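Local atomic coordinates of choloylglycine hydrolase (Clostridium perfringens, PDB entry 2BJF), a protein that hydrolyses the amide bond of glycine- and taurine-conjugated bile salts, releasing the free bile acid and glycine or taurine. Residues Leu249-Arg263 and Lys272-Leu284. Numbering follows the deposited sequence. Where two conformers were deposited one is given.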
ATOM      1  N   LEU A 249      18.123  -7.077  25.531  1.00 12.91           N
ATOM      2  CA  LEU A 249      18.941  -6.179  24.713  1.00 12.30           C
ATOM      3  C   LEU A 249      18.810  -6.397  23.202  1.00 11.99           C
ATOM      4  O   LEU A 249      18.605  -5.441  22.451  1.00 11.82           O
ATOM      5  CB  LEU A 249      20.415  -6.267  25.131  1.00 12.33           C
ATOM      6  CG  LEU A 249      21.424  -5.349  24.431  1.00 12.30           C
ATOM      7  CD1 LEU A 249      21.082  -3.879  24.639  1.00 12.60           C
ATOM      8  CD2 LEU A 249      22.833  -5.642  24.921  1.00 12.26           C
ATOM      9  N   ILE A 250      18.925  -7.646  22.760  1.00 11.49           N
ATOM     10  CA  ILE A 250      18.935  -7.942  21.327  1.00 11.26           C
ATOM     11  C   ILE A 250      17.606  -7.613  20.630  1.00 10.99           C
ATOM     12  O   ILE A 250      17.595  -7.261  19.451  1.00 10.91           O
ATOM     13  CB  ILE A 250      19.409  -9.403  21.023  1.00 11.26           C
ATOM     14  CG1 ILE A 250      19.904  -9.531  19.576  1.00 11.58           C
ATOM     15  CG2 ILE A 250      18.318 -10.430  21.332  1.00 11.56           C
ATOM     16  CD1 ILE A 250      21.132  -8.687  19.249  1.00 11.56           C
ATOM     17  N   GLU A 251      16.501  -7.698  21.374  1.00 10.87           N
ATOM     18  CA  GLU A 251      15.171  -7.389  20.835  1.00 10.66           C
ATOM     19  C   GLU A 251      15.068  -5.941  20.355  1.00 10.59           C
ATOM     20  O   GLU A 251      14.410  -5.651  19.350  1.00 10.54           O
ATOM     21  CB  GLU A 251      14.076  -7.673  21.869  1.00 10.78           C
ATOM     22  CG  GLU A 251      13.973  -9.128  22.337  1.00 10.78           C
ATOM     23  CD  GLU A 251      13.532 -10.104  21.250  1.00 10.81           C
ATOM     24  OE1 GLU A 251      13.267  -9.682  20.105  1.00 11.31           O
ATOM     25  OE2 GLU A 251      13.448 -11.310  21.555  1.00 11.73           O
ATOM     26  N   PHE A 252      15.721  -5.043  21.091  1.00 10.53           N
ATOM     27  CA  PHE A 252      15.816  -3.630  20.733  1.00 10.31           C
ATOM     28  C   PHE A 252      16.396  -3.475  19.327  1.00 10.31           C
ATOM     29  O   PHE A 252      15.866  -2.727  18.505  1.00 10.38           O
ATOM     30  CB  PHE A 252      16.689  -2.906  21.766  1.00 10.31           C
ATOM     31  CG  PHE A 252      16.670  -1.407  21.653  1.00 10.06           C
ATOM     32  CD1 PHE A 252      15.816  -0.652  22.450  1.00 10.48           C
ATOM     33  CD2 PHE A 252      17.534  -0.747  20.780  1.00 10.48           C
ATOM     34  CE1 PHE A 252      15.803   0.738  22.363  1.00 10.50           C
ATOM     35  CE2 PHE A 252      17.526   0.643  20.686  1.00 10.42           C
ATOM     36  CZ  PHE A 252      16.657   1.385  21.478  1.00 10.39           C
ATOM     37  N   PHE A 253      17.475  -4.206  19.054  1.00 10.21           N
ATOM     38  CA  PHE A 253      18.144  -4.154  17.757  1.00 10.11           C
ATOM     39  C   PHE A 253      17.310  -4.785  16.643  1.00 10.20           C
ATOM     40  O   PHE A 253      17.304  -4.289  15.517  1.00 10.29           O
ATOM     41  CB  PHE A 253      19.537  -4.790  17.846  1.00 10.00           C
ATOM     42  CG  PHE A 253      20.538  -3.937  18.578  1.00  9.92           C
ATOM     43  CD1 PHE A 253      21.416  -3.116  17.875  1.00 10.31           C
ATOM     44  CD2 PHE A 253      20.590  -3.940  19.971  1.00 10.11           C
ATOM     45  CE1 PHE A 253      22.338  -2.315  18.549  1.00  9.52           C
ATOM     46  CE2 PHE A 253      21.509  -3.143  20.654  1.00  9.85           C
ATOM     47  CZ  PHE A 253      22.384  -2.329  19.941  1.00  9.88           C
ATOM     48  N   HIS A 254      16.594  -5.862  16.964  1.00 10.13           N
ATOM     49  CA  HIS A 254      15.693  -6.491  15.994  1.00 10.23           C
ATOM     50  C   HIS A 254      14.605  -5.535  15.514  1.00 10.20           C
ATOM     51  O   HIS A 254      14.302  -5.485  14.321  1.00 10.18           O
ATOM     52  CB  HIS A 254      15.078  -7.773  16.557  1.00 10.28           C
ATOM     53  CG  HIS A 254      16.012  -8.942  16.540  1.00 10.85           C
ATOM     54  ND1 HIS A 254      16.386  -9.575  15.374  1.00 11.51           N
ATOM     55  CD2 HIS A 254      16.645  -9.593  17.543  1.00 11.09           C
ATOM     56  CE1 HIS A 254      17.216 -10.564  15.660  1.00 11.54           C
ATOM     57  NE2 HIS A 254      17.388 -10.597  16.969  1.00 11.27           N
ATOM     58  N   ILE A 255      14.032  -4.771  16.443  1.00 10.09           N
ATOM     59  CA  ILE A 255      13.011  -3.780  16.102  1.00 10.09           C
ATOM     60  C   ILE A 255      13.583  -2.706  15.169  1.00 10.03           C
ATOM     61  O   ILE A 255      13.022  -2.437  14.105  1.00 10.15           O
ATOM     62  CB  ILE A 255      12.379  -3.134  17.367  1.00 10.02           C
ATOM     63  CG1 ILE A 255      11.585  -4.177  18.161  1.00 10.22           C
ATOM     64  CG2 ILE A 255      11.470  -1.970  16.982  1.00  9.88           C
ATOM     65  CD1 ILE A 255      11.157  -3.721  19.555  1.00 10.29           C
ATOM     66  N   LEU A 256      14.709  -2.114  15.560  1.00 10.16           N
ATOM     67  CA  LEU A 256      15.311  -1.039  14.770  1.00 10.27           C
ATOM     68  C   LEU A 256      15.888  -1.491  13.426  1.00 10.33           C
ATOM     69  O   LEU A 256      15.920  -0.708  12.475  1.00 10.29           O
ATOM     70  CB  LEU A 256      16.350  -0.262  15.587  1.00 10.38           C
ATOM     71  CG  LEU A 256      15.804   0.666  16.681  1.00 10.39           C
ATOM     72  CD1 LEU A 256      16.937   1.436  17.328  1.00 10.60           C
ATOM     73  CD2 LEU A 256      14.758   1.638  16.144  1.00 11.05           C
ATOM     74  N   ASN A 257      16.332  -2.747  13.345  1.00 10.42           N
ATOM     75  CA  ASN A 257      16.817  -3.317  12.080  1.00 10.58           C
ATOM     76  C   ASN A 257      15.764  -3.233  10.972  1.00 10.55           C
ATOM     77  O   ASN A 257      16.095  -3.049   9.800  1.00 10.56           O
ATOM     78  CB  ASN A 257      17.249  -4.780  12.253  1.00 10.78           C
ATOM     79  CG  ASN A 257      18.609  -4.940  12.938  1.00 11.44           C
ATOM     80  OD1 ASN A 257      19.038  -6.065  13.202  1.00 13.40           O
ATOM     81  ND2 ASN A 257      19.286  -3.831  13.227  1.00 11.50           N
ATOM     82  N   ASN A 258      14.495  -3.366  11.353  1.00 10.50           N
ATOM     83  CA  ASN A 258      13.393  -3.355  10.398  1.00 10.66           C
ATOM     84  C   ASN A 258      13.226  -2.015   9.682  1.00 10.49           C
ATOM     85  O   ASN A 258      12.729  -1.965   8.554  1.00 10.50           O
ATOM     86  CB  ASN A 258      12.087  -3.750  11.089  1.00 10.79           C
ATOM     87  CG  ASN A 258      10.917  -3.812  10.128  1.00 11.35           C
ATOM     88  OD1 ASN A 258      10.134  -2.866  10.029  1.00 12.64           O
ATOM     89  ND2 ASN A 258      10.805  -4.914   9.398  1.00 11.80           N
ATOM     90  N   VAL A 259      13.644  -0.937  10.341  1.00 10.50           N
ATOM     91  CA  VAL A 259      13.537   0.408   9.771  1.00 10.34           C
ATOM     92  C   VAL A 259      14.899   1.003   9.394  1.00 10.37           C
ATOM     93  O   VAL A 259      15.006   2.193   9.090  1.00 10.25           O
ATOM     94  CB  VAL A 259      12.743   1.374  10.699  1.00 10.30           C
ATOM     95  CG1 VAL A 259      11.265   0.991  10.734  1.00 10.40           C
ATOM     96  CG2 VAL A 259      13.334   1.405  12.111  1.00 10.58           C
ATOM     97  N   ALA A 260      15.929   0.159   9.399  1.00 10.32           N
ATOM     98  CA  ALA A 260      17.277   0.578   9.030  1.00 10.30           C
ATOM     99  C   ALA A 260      17.415   0.765   7.520  1.00 10.41           C
ATOM    100  O   ALA A 260      16.882  -0.023   6.736  1.00 10.38           O
ATOM    101  CB  ALA A 260      18.306  -0.427   9.544  1.00 10.25           C
ATOM    102  N   MET A 261      18.124   1.818   7.121  1.00 10.44           N
ATOM    103  CA  MET A 261      18.385   2.084   5.707  1.00 10.66           C
ATOM    104  C   MET A 261      19.552   1.245   5.196  1.00 10.47           C
ATOM    105  O   MET A 261      20.533   1.025   5.915  1.00 10.63           O
ATOM    106  CB  MET A 261      18.657   3.570   5.470  1.00 10.64           C
ATOM    107  CG  MET A 261      17.455   4.461   5.718  1.00 10.76           C
ATOM    108  SD  MET A 261      17.854   6.205   5.541  1.00 11.61           S
ATOM    109  CE  MET A 261      16.334   6.945   6.125  1.00 11.49           C
ATOM    110  N   VAL A 262      19.428   0.792   3.951  1.00 10.32           N
ATOM    111  CA  VAL A 262      20.380  -0.126   3.321  1.00 10.36           C
ATOM    112  C   VAL A 262      21.053   0.564   2.133  1.00 10.27           C
ATOM    113  O   VAL A 262      20.382   1.225   1.335  1.00 10.19           O
ATOM    114  CB  VAL A 262      19.665  -1.421   2.839  1.00 10.30           C
ATOM    115  CG1 VAL A 262      20.659  -2.422   2.266  1.00 10.48           C
ATOM    116  CG2 VAL A 262      18.870  -2.061   3.976  1.00 10.73           C
ATOM    117  N   ARG A 263      22.373   0.407   2.021  1.00 10.35           N
ATOM    118  CA  ARG A 263      23.158   1.068   0.971  1.00 10.58           C
ATOM    119  C   ARG A 263      22.579   0.877  -0.429  1.00 10.52           C
ATOM    120  O   ARG A 263      22.307  -0.251  -0.850  1.00 10.61           O
ATOM    121  CB  ARG A 263      24.618   0.595   0.997  1.00 10.53           C
ATOM    122  CG  ARG A 263      25.578   1.521   0.257  1.00 11.00           C
ATOM    123  CD  ARG A 263      27.000   0.964   0.207  1.00 11.08           C
ATOM    124  NE  ARG A 263      27.597   0.814   1.532  1.00 11.92           N
ATOM    125  CZ  ARG A 263      28.240   1.773   2.194  1.00 12.54           C
ATOM    126  NH1 ARG A 263      28.382   2.985   1.669  1.00 13.00           N
ATOM    127  NH2 ARG A 263      28.743   1.515   3.394  1.00 13.28           N
ATOM    128  N   LYS A 272      24.006  10.348  -3.035  1.00 15.96           N
ATOM    129  CA  LYS A 272      24.699   9.626  -1.973  1.00 15.71           C
ATOM    130  C   LYS A 272      23.725   8.674  -1.290  1.00 15.15           C
ATOM    131  O   LYS A 272      22.530   8.967  -1.189  1.00 15.07           O
ATOM    132  CB  LYS A 272      25.278  10.598  -0.942  1.00 15.65           C
ATOM    133  CG  LYS A 272      26.550  11.315  -1.385  1.00 16.24           C
ATOM    134  CD  LYS A 272      26.977  12.377  -0.374  1.00 16.59           C
ATOM    135  CE  LYS A 272      26.256  13.695  -0.624  1.00 18.24           C
ATOM    136  NZ  LYS A 272      26.473  14.704   0.452  1.00 18.82           N
ATOM    137  N   SER A 273      24.236   7.538  -0.825  1.00 14.51           N
ATOM    138  CA  SER A 273      23.412   6.563  -0.118  1.00 13.84           C
ATOM    139  C   SER A 273      23.218   6.940   1.347  1.00 13.54           C
ATOM    140  O   SER A 273      24.185   7.063   2.106  1.00 13.38           O
ATOM    141  CB  SER A 273      24.004   5.155  -0.234  1.00 13.90           C
ATOM    142  OG  SER A 273      23.873   4.662  -1.554  1.00 13.77           O
ATOM    143  N   ASP A 274      21.959   7.138   1.724  1.00 12.97           N
ATOM    144  CA  ASP A 274      21.579   7.359   3.112  1.00 12.63           C
ATOM    145  C   ASP A 274      21.596   6.007   3.822  1.00 12.27           C
ATOM    146  O   ASP A 274      20.980   5.046   3.352  1.00 12.14           O
ATOM    147  CB  ASP A 274      20.183   7.988   3.174  1.00 12.76           C
ATOM    148  CG  ASP A 274      19.932   8.767   4.456  1.00 13.12           C
ATOM    149  OD1 ASP A 274      20.799   8.779   5.355  1.00 13.72           O
ATOM    150  OD2 ASP A 274      18.845   9.376   4.564  1.00 13.42           O
ATOM    151  N   LEU A 275      22.320   5.932   4.938  1.00 11.85           N
ATOM    152  CA  LEU A 275      22.504   4.675   5.670  1.00 11.46           C
ATOM    153  C   LEU A 275      22.142   4.824   7.137  1.00 11.11           C
ATOM    154  O   LEU A 275      22.256   5.912   7.698  1.00 11.01           O
ATOM    155  CB  LEU A 275      23.971   4.217   5.606  1.00 11.66           C
ATOM    156  CG  LEU A 275      24.807   4.277   4.326  1.00 11.62           C
ATOM    157  CD1 LEU A 275      26.221   3.778   4.597  1.00 12.42           C
ATOM    158  CD2 LEU A 275      24.166   3.472   3.220  1.00 12.38           C
ATOM    159  N   THR A 276      21.723   3.723   7.759  1.00 10.65           N
ATOM    160  CA  THR A 276      21.726   3.640   9.216  1.00 10.26           C
ATOM    161  C   THR A 276      23.185   3.424   9.614  1.00 10.17           C
ATOM    162  O   THR A 276      23.685   2.291   9.605  1.00 10.11           O
ATOM    163  CB  THR A 276      20.807   2.521   9.745  1.00 10.17           C
ATOM    164  OG1 THR A 276      19.452   2.821   9.386  1.00 10.54           O
ATOM    165  CG2 THR A 276      20.904   2.405  11.268  1.00 10.00           C
ATOM    166  N   GLN A 277      23.859   4.523   9.943  0.50 10.03           N
ATOM    167  CA  GLN A 277      25.291   4.509  10.246  0.50  9.99           C
ATOM    168  C   GLN A 277      25.595   3.742  11.528  0.50  9.88           C
ATOM    169  O   GLN A 277      26.568   2.986  11.588  0.50  9.91           O
ATOM    170  CB  GLN A 277      25.840   5.937  10.340  0.50  9.99           C
ATOM    171  CG  GLN A 277      25.725   6.752   9.052  0.50 10.19           C
ATOM    172  CD  GLN A 277      26.786   6.421   8.005  0.50 10.23           C
ATOM    173  OE1 GLN A 277      26.676   6.838   6.852  0.50 10.43           O
ATOM    174  NE2 GLN A 277      27.819   5.683   8.402  0.50 10.26           N
ATOM    175  N   TYR A 278      24.762   3.946  12.545  1.00  9.74           N
ATOM    176  CA  TYR A 278      24.872   3.219  13.809  1.00  9.55           C
ATOM    177  C   TYR A 278      23.522   3.040  14.497  1.00  9.62           C
ATOM    178  O   TYR A 278      22.554   3.748  14.198  1.00  9.38           O
ATOM    179  CB  TYR A 278      25.911   3.854  14.758  1.00  9.42           C
ATOM    180  CG  TYR A 278      25.526   5.171  15.403  1.00  9.28           C
ATOM    181  CD1 TYR A 278      24.731   5.207  16.551  1.00  8.96           C
ATOM    182  CD2 TYR A 278      25.996   6.378  14.892  1.00  9.10           C
ATOM    183  CE1 TYR A 278      24.390   6.416  17.155  1.00  9.06           C
ATOM    184  CE2 TYR A 278      25.668   7.591  15.493  1.00  9.22           C
ATOM    185  CZ  TYR A 278      24.860   7.601  16.616  1.00  9.20           C
ATOM    186  OH  TYR A 278      24.536   8.802  17.206  1.00  9.40           O
ATOM    187  N   THR A 279      23.472   2.072  15.404  1.00  9.59           N
ATOM    188  CA  THR A 279      22.307   1.831  16.237  1.00  9.86           C
ATOM    189  C   THR A 279      22.773   1.800  17.684  1.00  9.74           C
ATOM    190  O   THR A 279      23.611   0.976  18.055  1.00  9.59           O
ATOM    191  CB  THR A 279      21.616   0.504  15.867  1.00  9.91           C
ATOM    192  OG1 THR A 279      21.243   0.529  14.484  1.00 10.39           O
ATOM    193  CG2 THR A 279      20.370   0.280  16.719  1.00 10.41           C
ATOM    194  N   SER A 280      22.245   2.718  18.488  1.00  9.78           N
ATOM    195  CA  SER A 280      22.605   2.803  19.898  1.00  9.88           C
ATOM    196  C   SER A 280      21.453   2.349  20.787  1.00  9.99           C
ATOM    197  O   SER A 280      20.283   2.526  20.447  1.00  9.83           O
ATOM    198  CB  SER A 280      23.040   4.223  20.267  1.00  9.84           C
ATOM    199  OG  SER A 280      21.954   5.132  20.222  1.00  9.88           O
ATOM    200  N   CYS A 281      21.804   1.749  21.919  1.00 10.19           N
ATOM    201  CA  CYS A 281      20.836   1.313  22.913  1.00 10.29           C
ATOM    202  C   CYS A 281      21.431   1.531  24.293  1.00 10.48           C
ATOM    203  O   CYS A 281      22.418   0.893  24.658  1.00 10.36           O
ATOM    204  CB  CYS A 281      20.479  -0.161  22.717  1.00 10.36           C
ATOM    205  SG  CYS A 281      19.328  -0.814  23.950  1.00 10.83           S
ATOM    206  N   MET A 282      20.828   2.440  25.049  1.00 10.62           N
ATOM    207  CA  MET A 282      21.301   2.771  26.385  1.00 11.05           C
ATOM    208  C   MET A 282      20.459   2.067  27.435  1.00 11.07           C
ATOM    209  O   MET A 282      19.234   2.191  27.440  1.00 11.01           O
ATOM    210  CB  MET A 282      21.240   4.287  26.605  1.00 10.97           C
ATOM    211  CG  MET A 282      22.204   5.076  25.738  1.00 11.40           C
ATOM    212  SD  MET A 282      21.832   6.838  25.686  1.00 11.63           S
ATOM    213  CE  MET A 282      20.699   6.915  24.301  1.00 12.32           C
ATOM    214  N   CYS A 283      21.115   1.314  28.313  1.00 11.21           N
ATOM    215  CA  CYS A 283      20.440   0.783  29.487  1.00 11.20           C
ATOM    216  C   CYS A 283      20.529   1.846  30.570  1.00 11.11           C
ATOM    217  O   CYS A 283      21.571   2.018  31.211  1.00 10.95           O
ATOM    218  CB  CYS A 283      21.055  -0.534  29.955  1.00 11.23           C
ATOM    219  SG  CYS A 283      20.176  -1.235  31.364  1.00 11.98           S
ATOM    220  N   LEU A 284      19.424   2.561  30.757  1.00 11.12           N
ATOM    221  CA  LEU A 284      19.407   3.776  31.572  1.00 11.18           C
ATOM    222  C   LEU A 284      19.761   3.561  33.048  1.00 11.37           C
ATOM    223  O   LEU A 284      20.495   4.364  33.627  1.00 11.27           O
ATOM    224  CB  LEU A 284      18.067   4.508  31.417  1.00 11.20           C
ATOM    225  CG  LEU A 284      17.708   4.999  30.006  1.00 11.02           C
ATOM    226  CD1 LEU A 284      16.268   5.480  29.958  1.00 11.51           C
ATOM    227  CD2 LEU A 284      18.660   6.092  29.519  1.00 11.09           C
TER
HETATM  228  O   HOH W   1      20.807   3.918   0.713  1.00 10.15           O
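Cys281 meets Phe252 where helix 249-257 packs on strand 275-283, one alpha/beta layer of the αββα sandwich of Ntn hydrolases; the axes of the two run roughly antiparallel, 9.3 Å apart at closest. From the strand, Cys281 CB lies over the Phe252 ring, 3.6 Å from its CD2, and also touches Phe253 CE2. With SG anti to the backbone N (chi1 178°), the sulfur continues across the same Phe252 face, 3.7 Å from the centroid and 16° off the normal, a sulfur-aromatic contact; on its side turned from the ring, SG touches Leu249 CD1 at 3.6 Å. Two residues back along the strand, Thr279 CG2 fits between Phe253 CE1 and Leu256 CD1, while its OG1 bonds to Asn19. Past the helix, Met261 N donates to Thr276 OG1 (2.8 Å, 152°), a hydroxyl also bonded to Asp21; the return bond from Thr276 N to Met261 O is straight but weak. Met261 SD lies against OD2 of Asp274, whose side chain is about 5 Å from a bound taurine (nearest atoms). A water bridges Val262 O and Asp274 O. The Arg263 guanidinium, whose NE forms a salt bridge with Glu251 of the second subunit, carries Leu275 CD1 over one face, 3.6 Å from NH2.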